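Local coordinates for beta-galacturonidase (Eisenbergiella tayi, PDB 6NCW), which hydrolyses beta-galacturonides as a family 2 glycoside hydrolase, and may also act on beta-glucuronides, at residues Glu15-Gly27 and Tyr46-Arg60. Numbering follows the deposited sequence.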
ATOM      1  N   GLU A  15     -26.895  32.128  -8.352  1.00 31.73           N
ATOM      2  CA  GLU A  15     -26.054  31.352  -7.444  1.00 23.82           C
ATOM      3  C   GLU A  15     -24.821  32.165  -7.064  1.00 23.32           C
ATOM      4  O   GLU A  15     -24.053  32.590  -7.932  1.00 27.86           O
ATOM      5  CB  GLU A  15     -25.645  30.010  -8.075  1.00 29.17           C
ATOM      6  CG  GLU A  15     -25.188  28.994  -7.021  1.00 26.62           C
ATOM      7  CD  GLU A  15     -24.645  27.663  -7.569  1.00 33.10           C
ATOM      8  OE1 GLU A  15     -25.042  27.233  -8.674  1.00 28.08           O
ATOM      9  OE2 GLU A  15     -23.814  27.029  -6.860  1.00 30.73           O
ATOM     10  N   LEU A  16     -24.628  32.391  -5.765  1.00 23.57           N
ATOM     11  CA  LEU A  16     -23.387  32.977  -5.279  1.00 22.11           C
ATOM     12  C   LEU A  16     -22.281  31.949  -5.044  1.00 26.08           C
ATOM     13  O   LEU A  16     -21.104  32.331  -4.905  1.00 22.63           O
ATOM     14  CB  LEU A  16     -23.659  33.742  -3.989  1.00 21.50           C
ATOM     15  CG  LEU A  16     -24.566  34.964  -4.221  1.00 23.64           C
ATOM     16  CD1 LEU A  16     -24.538  35.843  -2.994  1.00 22.36           C
ATOM     17  CD2 LEU A  16     -24.104  35.727  -5.448  1.00 21.32           C
ATOM     18  N   SER A  17     -22.624  30.668  -4.950  1.00 21.87           N
ATOM     19  CA  SER A  17     -21.627  29.613  -4.832  1.00 21.75           C
ATOM     20  C   SER A  17     -21.180  29.194  -6.232  1.00 24.24           C
ATOM     21  O   SER A  17     -21.454  29.890  -7.216  1.00 25.26           O
ATOM     22  CB  SER A  17     -22.185  28.433  -4.043  1.00 20.59           C
ATOM     23  OG  SER A  17     -23.472  28.095  -4.513  1.00 21.90           O
ATOM     24  N   SER A  18     -20.548  28.024  -6.338  1.00 20.71           N
ATOM     25  CA  SER A  18     -19.845  27.614  -7.552  1.00 24.69           C
ATOM     26  C   SER A  18     -18.886  28.719  -7.998  1.00 22.76           C
ATOM     27  O   SER A  18     -18.858  29.119  -9.154  1.00 24.55           O
ATOM     28  CB  SER A  18     -20.820  27.244  -8.675  1.00 21.90           C
ATOM     29  OG  SER A  18     -21.626  26.121  -8.337  1.00 27.96           O
ATOM     30  N   ALA A  19     -18.072  29.192  -7.062  1.00 21.35           N
ATOM     31  CA  ALA A  19     -17.243  30.369  -7.280  1.00 23.02           C
ATOM     32  C   ALA A  19     -16.153  30.382  -6.224  1.00 22.39           C
ATOM     33  O   ALA A  19     -16.225  29.669  -5.222  1.00 26.69           O
ATOM     34  CB  ALA A  19     -18.073  31.668  -7.216  1.00 18.49           C
ATOM     35  N   LEU A  20     -15.142  31.216  -6.449  1.00 24.31           N
ATOM     36  CA  LEU A  20     -14.132  31.480  -5.439  1.00 22.10           C
ATOM     37  C   LEU A  20     -14.574  32.669  -4.586  1.00 26.34           C
ATOM     38  O   LEU A  20     -14.980  33.705  -5.122  1.00 21.94           O
ATOM     39  CB  LEU A  20     -12.773  31.750  -6.097  1.00 23.78           C
ATOM     40  CG  LEU A  20     -12.237  30.696  -7.076  1.00 23.80           C
ATOM     41  CD1 LEU A  20     -10.815  31.012  -7.491  1.00 22.91           C
ATOM     42  CD2 LEU A  20     -12.305  29.295  -6.461  1.00 22.72           C
ATOM     43  N   TRP A  21     -14.523  32.504  -3.262  1.00 23.29           N
ATOM     44  CA  TRP A  21     -14.679  33.591  -2.309  1.00 22.80           C
ATOM     45  C   TRP A  21     -13.343  33.845  -1.626  1.00 27.94           C
ATOM     46  O   TRP A  21     -12.433  33.015  -1.672  1.00 26.80           O
ATOM     47  CB  TRP A  21     -15.714  33.279  -1.222  1.00 23.16           C
ATOM     48  CG  TRP A  21     -17.132  33.013  -1.643  1.00 18.71           C
ATOM     49  CD1 TRP A  21     -17.579  32.489  -2.831  1.00 18.69           C
ATOM     50  CD2 TRP A  21     -18.297  33.259  -0.847  1.00 19.62           C
ATOM     51  NE1 TRP A  21     -18.964  32.394  -2.815  1.00 19.74           N
ATOM     52  CE2 TRP A  21     -19.421  32.864  -1.607  1.00 17.37           C
ATOM     53  CE3 TRP A  21     -18.498  33.776   0.447  1.00 22.05           C
ATOM     54  CZ2 TRP A  21     -20.715  32.960  -1.119  1.00 18.90           C
ATOM     55  CZ3 TRP A  21     -19.786  33.869   0.929  1.00 19.11           C
ATOM     56  CH2 TRP A  21     -20.880  33.457   0.150  1.00 18.00           C
ATOM     57  N   ASN A  22     -13.236  34.991  -0.965  1.00 28.29           N
ATOM     58  CA  ASN A  22     -12.046  35.270  -0.174  1.00 27.66           C
ATOM     59  C   ASN A  22     -12.187  34.613   1.185  1.00 25.61           C
ATOM     60  O   ASN A  22     -13.242  34.706   1.815  1.00 23.85           O
ATOM     61  CB  ASN A  22     -11.837  36.774  -0.007  1.00 27.12           C
ATOM     62  CG  ASN A  22     -11.281  37.413  -1.250  1.00 30.70           C
ATOM     63  OD1 ASN A  22     -10.530  36.792  -1.999  1.00 32.20           O
ATOM     64  ND2 ASN A  22     -11.642  38.657  -1.476  1.00 32.92           N
ATOM     65  N   PHE A  23     -11.101  33.970   1.638  1.00 23.08           N
ATOM     66  CA  PHE A  23     -11.090  33.136   2.827  1.00 25.35           C
ATOM     67  C   PHE A  23      -9.884  33.455   3.696  1.00 21.84           C
ATOM     68  O   PHE A  23      -8.765  33.588   3.197  1.00 24.01           O
ATOM     69  CB  PHE A  23     -11.064  31.640   2.443  1.00 23.59           C
ATOM     70  CG  PHE A  23     -10.885  30.694   3.619  1.00 24.28           C
ATOM     71  CD1 PHE A  23      -9.632  30.175   3.938  1.00 23.21           C
ATOM     72  CD2 PHE A  23     -11.977  30.300   4.379  1.00 22.12           C
ATOM     73  CE1 PHE A  23      -9.471  29.287   5.011  1.00 21.17           C
ATOM     74  CE2 PHE A  23     -11.826  29.420   5.452  1.00 21.22           C
ATOM     75  CZ  PHE A  23     -10.572  28.907   5.766  1.00 18.15           C
ATOM     76  N   HIS A  24     -10.117  33.550   5.003  1.00 22.07           N
ATOM     77  CA  HIS A  24      -9.033  33.593   5.969  1.00 22.34           C
ATOM     78  C   HIS A  24      -9.568  33.120   7.320  1.00 22.01           C
ATOM     79  O   HIS A  24     -10.742  33.332   7.636  1.00 22.03           O
ATOM     80  CB  HIS A  24      -8.404  34.998   6.059  1.00 27.00           C
ATOM     81  CG  HIS A  24      -9.336  36.068   6.521  1.00 25.18           C
ATOM     82  ND1 HIS A  24      -9.548  36.346   7.854  1.00 23.85           N
ATOM     83  CD2 HIS A  24     -10.093  36.950   5.825  1.00 27.02           C
ATOM     84  CE1 HIS A  24     -10.402  37.347   7.961  1.00 27.01           C
ATOM     85  NE2 HIS A  24     -10.751  37.728   6.745  1.00 25.11           N
ATOM     86  N   THR A  25      -8.711  32.420   8.082  1.00 19.63           N
ATOM     87  CA  THR A  25      -9.036  32.068   9.458  1.00 23.64           C
ATOM     88  C   THR A  25      -9.009  33.323  10.339  1.00 26.48           C
ATOM     89  O   THR A  25      -8.349  34.315  10.020  1.00 26.75           O
ATOM     90  CB  THR A  25      -8.047  31.035  10.019  1.00 25.99           C
ATOM     91  OG1 THR A  25      -6.724  31.591  10.033  1.00 23.51           O
ATOM     92  CG2 THR A  25      -8.056  29.750   9.195  1.00 21.36           C
ATOM     93  N   ILE A  26      -9.723  33.273  11.466  1.00 23.88           N
ATOM     94  CA  ILE A  26      -9.703  34.377  12.420  1.00 31.53           C
ATOM     95  C   ILE A  26      -9.465  33.852  13.827  1.00 32.18           C
ATOM     96  O   ILE A  26      -9.665  32.674  14.124  1.00 32.41           O
ATOM     97  CB  ILE A  26     -10.992  35.221  12.377  1.00 31.77           C
ATOM     98  CG1 ILE A  26     -12.210  34.370  12.687  1.00 28.96           C
ATOM     99  CG2 ILE A  26     -11.156  35.875  11.022  1.00 28.00           C
ATOM    100  CD1 ILE A  26     -13.524  35.134  12.490  1.00 33.90           C
ATOM    101  N   GLY A  27      -9.015  34.753  14.699  1.00 35.26           N
ATOM    102  CA  GLY A  27      -8.742  34.435  16.089  1.00 36.22           C
ATOM    103  C   GLY A  27      -7.289  34.623  16.490  1.00 41.34           C
ATOM    104  O   GLY A  27      -6.768  33.860  17.315  1.00 44.13           O
ATOM    105  N   TYR A  46      -8.323  22.582   2.159  1.00 19.56           N
ATOM    106  CA  TYR A  46      -7.338  23.520   1.612  1.00 21.65           C
ATOM    107  C   TYR A  46      -5.992  23.272   2.279  1.00 22.69           C
ATOM    108  O   TYR A  46      -5.941  23.023   3.487  1.00 22.31           O
ATOM    109  CB  TYR A  46      -7.738  24.987   1.837  1.00 16.33           C
ATOM    110  CG  TYR A  46      -9.197  25.332   1.665  1.00 20.52           C
ATOM    111  CD1 TYR A  46      -9.726  26.438   2.320  1.00 21.19           C
ATOM    112  CD2 TYR A  46     -10.049  24.586   0.832  1.00 20.12           C
ATOM    113  CE1 TYR A  46     -11.053  26.783   2.186  1.00 18.30           C
ATOM    114  CE2 TYR A  46     -11.403  24.934   0.684  1.00 18.98           C
ATOM    115  CZ  TYR A  46     -11.886  26.042   1.368  1.00 23.04           C
ATOM    116  OH  TYR A  46     -13.205  26.428   1.264  1.00 21.08           O
ATOM    117  N   PRO A  47      -4.897  23.321   1.515  1.00 21.08           N
ATOM    118  CA  PRO A  47      -3.587  22.961   2.085  1.00 21.19           C
ATOM    119  C   PRO A  47      -3.249  23.584   3.444  1.00 22.78           C
ATOM    120  O   PRO A  47      -2.738  22.869   4.310  1.00 23.13           O
ATOM    121  CB  PRO A  47      -2.631  23.420   0.978  1.00 22.68           C
ATOM    122  CG  PRO A  47      -3.391  23.093  -0.261  1.00 24.41           C
ATOM    123  CD  PRO A  47      -4.821  23.490   0.052  1.00 19.55           C
ATOM    124  N   ASP A  48      -3.533  24.866   3.677  1.00 20.69           N
ATOM    125  CA  ASP A  48      -3.073  25.523   4.900  1.00 25.63           C
ATOM    126  C   ASP A  48      -4.011  25.327   6.087  1.00 24.98           C
ATOM    127  O   ASP A  48      -3.677  25.750   7.199  1.00 24.17           O
ATOM    128  CB  ASP A  48      -2.861  27.023   4.643  1.00 27.68           C
ATOM    129  CG  ASP A  48      -1.881  27.271   3.510  1.00 27.77           C
ATOM    130  OD1 ASP A  48      -0.702  26.897   3.663  1.00 37.17           O
ATOM    131  OD2 ASP A  48      -2.293  27.787   2.453  1.00 36.43           O
ATOM    132  N   THR A  49      -5.159  24.686   5.888  1.00 18.93           N
ATOM    133  CA  THR A  49      -6.117  24.506   6.967  1.00 17.81           C
ATOM    134  C   THR A  49      -6.578  23.044   7.076  1.00 19.71           C
ATOM    135  O   THR A  49      -7.623  22.768   7.661  1.00 18.46           O
ATOM    136  CB  THR A  49      -7.292  25.471   6.777  1.00 23.23           C
ATOM    137  OG1 THR A  49      -7.694  25.492   5.405  1.00 20.41           O
ATOM    138  CG2 THR A  49      -6.884  26.907   7.144  1.00 21.86           C
ATOM    139  N   VAL A  50      -5.788  22.094   6.570  1.00 20.17           N
ATOM    140  CA  VAL A  50      -6.133  20.671   6.708  1.00 22.66           C
ATOM    141  C   VAL A  50      -6.444  20.269   8.155  1.00 21.25           C
ATOM    142  O   VAL A  50      -7.283  19.392   8.390  1.00 24.29           O
ATOM    143  CB  VAL A  50      -5.017  19.797   6.110  1.00 21.68           C
ATOM    144  CG1 VAL A  50      -4.899  20.059   4.613  1.00 22.71           C
ATOM    145  CG2 VAL A  50      -3.664  20.052   6.827  1.00 24.27           C
ATOM    146  N   SER A  51      -5.832  20.925   9.145  1.00 22.24           N
ATOM    147  CA  SER A  51      -6.078  20.616  10.558  1.00 24.03           C
ATOM    148  C   SER A  51      -6.754  21.749  11.342  1.00 27.47           C
ATOM    149  O   SER A  51      -6.745  21.715  12.574  1.00 29.75           O
ATOM    150  CB  SER A  51      -4.775  20.254  11.267  1.00 23.99           C
ATOM    151  OG  SER A  51      -4.210  19.066  10.742  1.00 31.00           O
ATOM    152  N   TYR A  52      -7.354  22.738  10.681  1.00 25.40           N
ATOM    153  CA  TYR A  52      -7.835  23.921  11.397  1.00 24.61           C
ATOM    154  C   TYR A  52      -9.225  23.695  12.007  1.00 25.81           C
ATOM    155  O   TYR A  52     -10.193  23.394  11.293  1.00 21.23           O
ATOM    156  CB  TYR A  52      -7.863  25.134  10.469  1.00 23.01           C
ATOM    157  CG  TYR A  52      -8.337  26.377  11.171  1.00 21.96           C
ATOM    158  CD1 TYR A  52      -7.524  27.011  12.104  1.00 26.52           C
ATOM    159  CD2 TYR A  52      -9.592  26.907  10.926  1.00 21.73           C
ATOM    160  CE1 TYR A  52      -7.935  28.137  12.768  1.00 23.53           C
ATOM    161  CE2 TYR A  52     -10.021  28.048  11.605  1.00 23.43           C
ATOM    162  CZ  TYR A  52      -9.181  28.650  12.526  1.00 24.18           C
ATOM    163  OH  TYR A  52      -9.572  29.780  13.209  1.00 24.30           O
ATOM    164  N   ARG A  53      -9.332  23.886  13.322  1.00 23.24           N
ATOM    165  CA  ARG A  53     -10.622  23.937  14.010  1.00 27.93           C
ATOM    166  C   ARG A  53     -10.760  25.291  14.693  1.00 21.80           C
ATOM    167  O   ARG A  53      -9.883  25.688  15.470  1.00 21.52           O
ATOM    168  CB  ARG A  53     -10.784  22.807  15.039  1.00 23.73           C
ATOM    169  CG  ARG A  53     -12.180  22.851  15.655  1.00 24.92           C
ATOM    170  CD  ARG A  53     -12.732  21.523  16.099  1.00 24.61           C
ATOM    171  NE  ARG A  53     -12.314  20.378  15.277  1.00 25.32           N
ATOM    172  CZ  ARG A  53     -13.070  19.774  14.359  1.00 27.84           C
ATOM    173  NH1 ARG A  53     -14.297  20.203  14.090  1.00 21.40           N
ATOM    174  NH2 ARG A  53     -12.593  18.725  13.706  1.00 30.04           N
ATOM    175  N   GLY A  54     -11.843  25.994  14.393  1.00 20.90           N
ATOM    176  CA  GLY A  54     -11.998  27.372  14.832  1.00 24.18           C
ATOM    177  C   GLY A  54     -12.981  28.104  13.935  1.00 23.58           C
ATOM    178  O   GLY A  54     -13.786  27.485  13.249  1.00 21.81           O
ATOM    179  N   GLN A  55     -12.886  29.432  13.961  1.00 19.44           N
ATOM    180  CA  GLN A  55     -13.641  30.316  13.082  1.00 19.19           C
ATOM    181  C   GLN A  55     -12.830  30.698  11.853  1.00 19.31           C
ATOM    182  O   GLN A  55     -11.604  30.833  11.908  1.00 18.28           O
ATOM    183  CB  GLN A  55     -14.025  31.617  13.793  1.00 25.40           C
ATOM    184  CG  GLN A  55     -14.849  31.469  15.053  1.00 24.78           C
ATOM    185  CD  GLN A  55     -15.068  32.815  15.707  1.00 36.22           C
ATOM    186  OE1 GLN A  55     -14.121  33.582  15.880  1.00 32.02           O
ATOM    187  NE2 GLN A  55     -16.315  33.123  16.049  1.00 32.01           N
ATOM    188  N   ALA A  56     -13.536  30.942  10.755  1.00 18.00           N
ATOM    189  CA  ALA A  56     -12.909  31.490   9.565  1.00 24.25           C
ATOM    190  C   ALA A  56     -13.926  32.366   8.846  1.00 21.96           C
ATOM    191  O   ALA A  56     -15.130  32.243   9.063  1.00 23.86           O
ATOM    192  CB  ALA A  56     -12.386  30.383   8.652  1.00 20.04           C
ATOM    193  N   SER A  57     -13.440  33.267   7.996  1.00 22.41           N
ATOM    194  CA  SER A  57     -14.315  34.191   7.280  1.00 23.12           C
ATOM    195  C   SER A  57     -14.298  33.916   5.780  1.00 21.17           C
ATOM    196  O   SER A  57     -13.226  33.804   5.176  1.00 27.05           O
ATOM    197  CB  SER A  57     -13.920  35.647   7.549  1.00 25.30           C
ATOM    198  OG  SER A  57     -14.097  36.432   6.381  1.00 19.62           O
ATOM    199  N   TYR A  58     -15.488  33.838   5.186  1.00 21.24           N
ATOM    200  CA  TYR A  58     -15.681  33.807   3.738  1.00 23.15           C
ATOM    201  C   TYR A  58     -16.366  35.092   3.290  1.00 23.55           C
ATOM    202  O   TYR A  58     -17.354  35.512   3.896  1.00 24.25           O
ATOM    203  CB  TYR A  58     -16.564  32.626   3.309  1.00 23.81           C
ATOM    204  CG  TYR A  58     -15.966  31.239   3.458  1.00 22.53           C
ATOM    205  CD1 TYR A  58     -15.502  30.540   2.339  1.00 20.49           C
ATOM    206  CD2 TYR A  58     -15.909  30.606   4.701  1.00 19.41           C
ATOM    207  CE1 TYR A  58     -14.975  29.258   2.458  1.00 22.84           C
ATOM    208  CE2 TYR A  58     -15.375  29.319   4.825  1.00 21.23           C
ATOM    209  CZ  TYR A  58     -14.912  28.656   3.701  1.00 20.70           C
ATOM    210  OH  TYR A  58     -14.373  27.384   3.807  1.00 24.05           O
ATOM    211  N   SER A  59     -15.883  35.697   2.205  1.00 22.51           N
ATOM    212  CA  SER A  59     -16.514  36.921   1.738  1.00 24.14           C
ATOM    213  C   SER A  59     -16.442  37.027   0.221  1.00 24.30           C
ATOM    214  O   SER A  59     -15.544  36.474  -0.425  1.00 25.45           O
ATOM    215  CB  SER A  59     -15.878  38.152   2.398  1.00 22.67           C
ATOM    216  OG  SER A  59     -14.459  38.054   2.399  1.00 24.97           O
ATOM    217  N   ARG A  60     -17.415  37.741  -0.333  1.00 23.48           N
ATOM    218  CA  ARG A  60     -17.467  38.108  -1.744  1.00 28.04           C
ATOM    219  C   ARG A  60     -18.402  39.307  -1.870  1.00 28.74           C
ATOM    220  O   ARG A  60     -18.956  39.784  -0.879  1.00 26.90           O
ATOM    221  CB  ARG A  60     -17.962  36.949  -2.610  1.00 24.75           C
ATOM    222  CG  ARG A  60     -19.387  36.509  -2.301  1.00 21.56           C
ATOM    223  CD  ARG A  60     -19.960  35.709  -3.490  1.00 24.02           C
ATOM    224  NE  ARG A  60     -20.197  36.582  -4.641  1.00 26.07           N
ATOM    225  CZ  ARG A  60     -20.387  36.169  -5.896  1.00 29.07           C
ATOM    226  NH1 ARG A  60     -20.367  34.875  -6.200  1.00 23.36           N
ATOM    227  NH2 ARG A  60     -20.587  37.062  -6.858  1.00 29.41           N
TER
HETATM  228  O   HOH W   1     -13.084  36.477   3.991  1.00 20.58           O
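Asn22, Phe23 and His24 pair with Ser59, Tyr58 and Ser57 in an antiparallel beta ladder joining neighbouring strands 19-26 and 55-63 of a six-stranded antiparallel sheet, part of the N-terminal jelly-roll beta-sandwich of family 2 glycoside hydrolases. The evidence is the 156° between the axes of strands 19-26 and 55-60 and two reciprocal pairs of backbone bonds, Asn22 with Ser59 and His24 with Ser57; Ser57 N to His24 O, at 2.7 Å, is almost straight. Between them Phe23 and Tyr58 form a non-hydrogen-bonded pair.

Phe23, Tyr46 and Tyr58 form an aromatic cluster. With CG anti to the backbone N (chi1 173°), the Phe23 ring meets three side chains: Tyr46 presents an edge to its face, the planes 89° apart, Tyr58 lies obliquely with CZ 3.4 Å from Phe23 CD2, and Ala56 CB touches Phe23 CE2. Tyr58 OH donates to Tyr46 OH (3.0 Å). Nearby, Thr25 CG2 sits 3.5 Å from the Tyr52 ring centroid, a CH-pi contact.

At the other end, Arg60 lays CG and CD over the Trp21 indole. Arg60 NH1 (2.9 Å) and Trp21 NE1 (3.0 Å) donate to Leu16 O from opposite faces of its plane, while Leu16 CD2 covers one guanidinium face. On the sheet face bearing Asn22 and Ser59, a water donates to Asn22 O and bonds Ser57 OG and Ser59 OG; Ser57 OG also bonds Glu113.

Backbone bonds of Trp21 with Ala37 and Phe23 with Ile35 place strand 35-39 beside 19-26; strand 109-117 adjoins 55-63 on the side away from 19-26, Trp21 touching its Leu112 and Val114. Tyr46 also packs on Met298 of a second subunit.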